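Local atomic coordinates of AT-less polyketide synthase (Streptomyces platensis subsp. rosaceus, PDB entry 4TKT), a protein that probably catalyses the decarboxylative condensation that extends the growing polyketide chain, acting as a ketosynthase domain of the isomigrastatin assembly line. Residues P78-I83 and P603-A608; V461-A466 and E577-G582. One frame throughout, in Å; residues are numbered along the deposited sequence.

In the fold
Along the chain the order is 78-83, 461-466, 577-582, 603-608, so both segments of contact 2 lie between those of contact 1. Contact 2 belongs to the small linker domain, where edge strand 460-466 of the three-stranded antiparallel sheet meets helix 573-580. Contact 1 forms where the chain, past helix 573-580, lays residues 603-608 against a loop of the ketosynthase. The two centres are about 19 Å apart, and the contacts meet directly through Y605 CE2 and A466 CB at 3.6 Å. M507 lies between them, touching F80 and Y605 and bonding S465. Together the contacts tie the linker domain internally and join its outgoing chain to the ketosynthase.

Contact 1: P78-I83 and P603-A608; sequences PLFFGI and PGYPFA
F80 and F81 meet Y605 and F607 in an aromatic cluster that joins a ketosynthase loop to the chain leaving the linker domain; residues 603-608 carry the YPF motif familiar from post-AT linkers of type I polyketide synthases. From CB, which points toward 603-608, the F80 ring extends with CG anti to the backbone N (chi1 -178°), and this lays the ring against both aromatic partners, which approach from the same side of its plane, Y605 by CD1 and CE1, F607 by CD2 and CE2. CD1 lies 3.7 Å from Y605 CE1. Next to it, CE1 stands 3.6 Å above the centre of the Y605 ring; the two planes are inclined at 40°. Across the F80 ring, CD2 and CE2 meet the same atom, F607 CE1, with CE2 at 3.6 Å. CZ, at the tip, is also 4.0 Å from F607 CE1. F607 thus presents its edge to one F80 face in a T-shaped pair, planes at 90°. That same CE1 touches F81 CZ at 3.7 Å, although the F81 and F607 rings, nearly parallel, are slid too far apart to overlap much. H103 adds another edge-to-face ring at F80, and Y605 OH is hydrogen-bonded to F467 N. Beneath Y605, on the face opposite F80, P606 CD sits 3.4 Å from the ring plane.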
loop_
_atom_site.group_PDB
_atom_site.type_symbol
_atom_site.label_atom_id
_atom_site.label_comp_id
_atom_site.label_asym_id
_atom_site.label_seq_id
_atom_site.Cartn_x
_atom_site.Cartn_y
_atom_site.Cartn_z
ATOM N N PRO A 78 -4.512 5.941 -18.777
ATOM C CA PRO A 78 -4.138 7.357 -18.890
ATOM C C PRO A 78 -5.331 8.318 -18.980
ATOM O O PRO A 78 -5.286 9.395 -18.383
ATOM C CB PRO A 78 -3.314 7.397 -20.181
ATOM C CG PRO A 78 -3.755 6.204 -20.956
ATOM C CD PRO A 78 -4.044 5.155 -19.931
ATOM N N LEU A 79 -6.377 7.937 -19.707
ATOM C CA LEU A 79 -7.550 8.798 -19.860
ATOM C C LEU A 79 -8.213 9.069 -18.517
ATOM O O LEU A 79 -8.751 10.152 -18.283
ATOM C CB LEU A 79 -8.555 8.171 -20.827
ATOM C CG LEU A 79 -8.540 8.699 -22.262
ATOM C CD1 LEU A 79 -7.123 8.925 -22.750
ATOM C CD2 LEU A 79 -9.264 7.731 -23.177
ATOM N N PHE A 80 -8.168 8.077 -17.636
ATOM C CA PHE A 80 -8.711 8.220 -16.295
ATOM C C PHE A 80 -8.007 9.348 -15.545
ATOM O O PHE A 80 -8.638 10.086 -14.788
ATOM C CB PHE A 80 -8.579 6.902 -15.530
ATOM C CG PHE A 80 -9.163 6.937 -14.150
ATOM C CD1 PHE A 80 -10.486 6.595 -13.936
ATOM C CD2 PHE A 80 -8.388 7.303 -13.062
ATOM C CE1 PHE A 80 -11.026 6.622 -12.667
ATOM C CE2 PHE A 80 -8.923 7.335 -11.790
ATOM C CZ PHE A 80 -10.244 6.994 -11.592
ATOM N N PHE A 81 -6.703 9.486 -15.770
ATOM C CA PHE A 81 -5.898 10.467 -15.048
ATOM C C PHE A 81 -5.633 11.735 -15.854
ATOM O O PHE A 81 -4.814 12.564 -15.462
ATOM C CB PHE A 81 -4.564 9.846 -14.621
ATOM C CG PHE A 81 -4.713 8.700 -13.667
ATOM C CD1 PHE A 81 -4.928 8.929 -12.320
ATOM C CD2 PHE A 81 -4.642 7.393 -14.118
ATOM C CE1 PHE A 81 -5.069 7.876 -11.438
ATOM C CE2 PHE A 81 -4.785 6.334 -13.241
ATOM C CZ PHE A 81 -4.997 6.575 -11.899
ATOM N N GLY A 82 -6.324 11.882 -16.978
ATOM C CA GLY A 82 -6.168 13.061 -17.809
ATOM C C GLY A 82 -4.784 13.153 -18.420
ATOM O O GLY A 82 -4.274 14.243 -18.677
ATOM N N ILE A 83 -4.172 11.997 -18.645
ATOM C CA ILE A 83 -2.864 11.933 -19.282
ATOM C C ILE A 83 -3.014 11.412 -20.703
ATOM O O ILE A 83 -3.736 10.447 -20.938
ATOM C CB ILE A 83 -1.900 11.030 -18.493
ATOM C CG1 ILE A 83 -1.643 11.617 -17.104
ATOM C CG2 ILE A 83 -0.595 10.843 -19.247
ATOM C CD1 ILE A 83 -0.857 10.698 -16.185
ATOM N N PRO A 603 -14.510 -2.754 -3.143
ATOM C CA PRO A 603 -13.621 -2.854 -4.308
ATOM C C PRO A 603 -13.318 -1.502 -4.947
ATOM O O PRO A 603 -14.204 -0.649 -5.049
ATOM C CB PRO A 603 -14.411 -3.743 -5.270
ATOM C CG PRO A 603 -15.238 -4.596 -4.382
ATOM C CD PRO A 603 -15.608 -3.736 -3.205
ATOM N N GLY A 604 -12.068 -1.317 -5.363
ATOM C CA GLY A 604 -11.640 -0.082 -5.992
ATOM C C GLY A 604 -12.002 -0.024 -7.463
ATOM O O GLY A 604 -12.498 -0.999 -8.023
ATOM N N TYR A 605 -11.753 1.125 -8.086
ATOM C CA TYR A 605 -12.056 1.319 -9.501
ATOM C C TYR A 605 -11.315 0.310 -10.373
ATOM O O TYR A 605 -10.127 0.061 -10.169
ATOM C CB TYR A 605 -11.703 2.745 -9.936
ATOM C CG TYR A 605 -12.092 3.060 -11.364
ATOM C CD1 TYR A 605 -11.220 2.807 -12.417
ATOM C CD2 TYR A 605 -13.334 3.608 -11.661
ATOM C CE1 TYR A 605 -11.576 3.090 -13.719
ATOM C CE2 TYR A 605 -13.695 3.896 -12.961
ATOM C CZ TYR A 605 -12.814 3.634 -13.986
ATOM O OH TYR A 605 -13.167 3.915 -15.285
ATOM N N PRO A 606 -12.020 -0.274 -11.353
ATOM C CA PRO A 606 -11.441 -1.236 -12.294
ATOM C C PRO A 606 -10.722 -0.544 -13.450
ATOM O O PRO A 606 -11.318 -0.334 -14.509
ATOM C CB PRO A 606 -12.662 -2.005 -12.791
ATOM C CG PRO A 606 -13.764 -0.990 -12.746
ATOM C CD PRO A 606 -13.464 -0.079 -11.581
ATOM N N PHE A 607 -9.456 -0.196 -13.245
ATOM C CA PHE A 607 -8.698 0.538 -14.251
ATOM C C PHE A 607 -8.607 -0.227 -15.564
ATOM O O PHE A 607 -8.508 -1.456 -15.575
ATOM C CB PHE A 607 -7.287 0.857 -13.740
ATOM C CG PHE A 607 -7.265 1.769 -12.548
ATOM C CD1 PHE A 607 -7.629 3.099 -12.672
ATOM C CD2 PHE A 607 -6.875 1.299 -11.305
ATOM C CE1 PHE A 607 -7.612 3.939 -11.578
ATOM C CE2 PHE A 607 -6.855 2.134 -10.208
ATOM C CZ PHE A 607 -7.224 3.456 -10.343
ATOM N N ALA A 608 -8.660 0.511 -16.668
ATOM C CA ALA A 608 -8.402 -0.058 -17.983
ATOM C C ALA A 608 -6.975 -0.603 -18.025
ATOM O O ALA A 608 -6.045 0.035 -17.525
ATOM C CB ALA A 608 -8.617 0.986 -19.068
#

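Contact 2: V461-A466 and E577-G582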
loop_
_atom_site.group_PDB
_atom_site.type_symbol
_atom_site.label_atom_id
_atom_site.label_comp_id
_atom_site.label_asym_id
_atom_site.label_seq_id
_atom_site.Cartn_x
_atom_site.Cartn_y
_atom_site.Cartn_z
ATOM N N VAL A 461 -30.034 3.772 -1.039
ATOM C CA VAL A 461 -29.767 3.951 -2.459
ATOM C C VAL A 461 -28.286 3.700 -2.758
ATOM O O VAL A 461 -27.410 4.451 -2.330
ATOM C CB VAL A 461 -30.195 5.359 -2.938
ATOM C CG1 VAL A 461 -29.830 6.417 -1.910
ATOM C CG2 VAL A 461 -29.597 5.675 -4.305
ATOM N N VAL A 462 -28.020 2.614 -3.479
ATOM C CA VAL A 462 -26.663 2.225 -3.834
ATOM C C VAL A 462 -26.268 2.860 -5.160
ATOM O O VAL A 462 -26.977 2.731 -6.156
ATOM C CB VAL A 462 -26.519 0.690 -3.928
ATOM C CG1 VAL A 462 -25.141 0.307 -4.446
ATOM C CG2 VAL A 462 -26.778 0.049 -2.574
ATOM N N VAL A 463 -25.127 3.539 -5.168
ATOM C CA VAL A 463 -24.706 4.323 -6.323
ATOM C C VAL A 463 -23.354 3.844 -6.863
ATOM O O VAL A 463 -22.487 3.414 -6.102
ATOM C CB VAL A 463 -24.656 5.826 -5.952
ATOM C CG1 VAL A 463 -23.353 6.480 -6.390
ATOM C CG2 VAL A 463 -25.863 6.550 -6.517
ATOM N N LEU A 464 -23.191 3.909 -8.181
ATOM C CA LEU A 464 -21.988 3.410 -8.839
ATOM C C LEU A 464 -21.698 4.198 -10.114
ATOM O O LEU A 464 -22.597 4.425 -10.922
ATOM C CB LEU A 464 -22.150 1.925 -9.164
ATOM C CG LEU A 464 -20.967 0.987 -8.940
ATOM C CD1 LEU A 464 -20.481 1.076 -7.503
ATOM C CD2 LEU A 464 -21.370 -0.438 -9.281
ATOM N N SER A 465 -20.450 4.615 -10.300
ATOM C CA SER A 465 -20.079 5.341 -11.515
ATOM C C SER A 465 -18.672 4.999 -12.007
ATOM O O SER A 465 -17.815 4.575 -11.234
ATOM C CB SER A 465 -20.196 6.852 -11.290
ATOM O OG SER A 465 -19.428 7.271 -10.176
ATOM N N ALA A 466 -18.445 5.188 -13.303
ATOM C CA ALA A 466 -17.144 4.923 -13.906
ATOM C C ALA A 466 -16.956 5.756 -15.171
ATOM O O ALA A 466 -17.832 6.534 -15.545
ATOM C CB ALA A 466 -16.989 3.443 -14.213
ATOM N N GLU A 577 -32.794 8.715 -9.789
ATOM C CA GLU A 577 -32.951 8.761 -11.234
ATOM C C GLU A 577 -32.326 10.034 -11.791
ATOM O O GLU A 577 -31.653 10.006 -12.822
ATOM C CB GLU A 577 -34.426 8.669 -11.619
ATOM C CG GLU A 577 -34.661 8.462 -13.106
ATOM C CD GLU A 577 -36.086 8.057 -13.424
ATOM O OE1 GLU A 577 -36.941 8.106 -12.513
ATOM O OE2 GLU A 577 -36.352 7.684 -14.586
ATOM N N ALA A 578 -32.541 11.144 -11.093
ATOM C CA ALA A 578 -31.998 12.431 -11.507
ATOM C C ALA A 578 -30.477 12.404 -11.481
ATOM O O ALA A 578 -29.824 12.915 -12.389
ATOM C CB ALA A 578 -32.521 13.541 -10.616
ATOM N N TRP A 579 -29.923 11.802 -10.433
ATOM C CA TRP A 579 -28.478 11.687 -10.292
ATOM C C TRP A 579 -27.888 10.868 -11.434
ATOM O O TRP A 579 -26.881 11.248 -12.026
ATOM C CB TRP A 579 -28.116 11.057 -8.946
ATOM C CG TRP A 579 -26.644 10.839 -8.781
ATOM C CD1 TRP A 579 -25.732 11.728 -8.284
ATOM C CD2 TRP A 579 -25.909 9.658 -9.121
ATOM N NE1 TRP A 579 -24.476 11.170 -8.293
ATOM C CE2 TRP A 579 -24.557 9.901 -8.802
ATOM C CE3 TRP A 579 -26.262 8.418 -9.663
ATOM C CZ2 TRP A 579 -23.560 8.951 -9.007
ATOM C CZ3 TRP A 579 -25.270 7.476 -9.866
ATOM C CH2 TRP A 579 -23.936 7.747 -9.540
ATOM N N THR A 580 -28.529 9.746 -11.738
ATOM C CA THR A 580 -28.106 8.883 -12.832
ATOM C C THR A 580 -28.104 9.645 -14.155
ATOM O O THR A 580 -27.267 9.404 -15.023
ATOM C CB THR A 580 -29.015 7.647 -12.943
ATOM O OG1 THR A 580 -29.028 6.957 -11.688
ATOM C CG2 THR A 580 -28.524 6.703 -14.027
ATOM N N SER A 581 -29.036 10.583 -14.290
ATOM C CA SER A 581 -29.141 11.391 -15.498
ATOM C C SER A 581 -28.038 12.438 -15.588
ATOM O O SER A 581 -27.870 13.078 -16.626
ATOM C CB SER A 581 -30.507 12.072 -15.567
ATOM O OG SER A 581 -31.540 11.108 -15.653
ATOM N N GLY A 582 -27.295 12.619 -14.501
ATOM C CA GLY A 582 -26.148 13.509 -14.515
ATOM C C GLY A 582 -26.181 14.625 -13.487
ATOM O O GLY A 582 -25.216 15.377 -13.353
#
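The indole of W579 receives V463 over one face of its six-membered ring and the carbonyl oxygen L464 O at its edge. V463 CG2 makes a CH-pi contact, 3.7 Å from the ring centroid and 17° off the normal, displaced toward the rim, where CZ3 of W579 is its nearest atom. The second methyl, V463 CG1, meets W579 CH2 at 3.4 Å and also touches CZ2, so the valine branch spans the outer part of the ring in tight packing. L464 O lies close to the indole plane, 3.8 Å from W579 CH2, while S465 CB approaches that same carbon obliquely. Because CG of W579 is anti to its own backbone N (chi1 177°), the indole reaches from the helix toward the strand and slides its six-membered ring under the V463 methyls. R510 forms a cation-pi contact with W579, and W587 an edge-to-face pair. An alanine in place of W579 would probably leave both V463 methyls without the flat surface they rest on, and R510 without its cation-pi partner. Behind the tryptophan the helix closes in a Schellman motif: G582, with positive phi, sends its N to W579 O at 2.9 Å. S581 OG and S581 N grip E577 O from opposite faces of the carbonyl plane, OG at 3.0 Å. The contact joins helix 573-580 to edge strand 460-466, which pairs antiparallel with 509-515. V463 and S465 point toward the tryptophan's segment, whereas L464 points away and packs on S475 and L479, so the strand lies between helix 573-580 and helix 469-482.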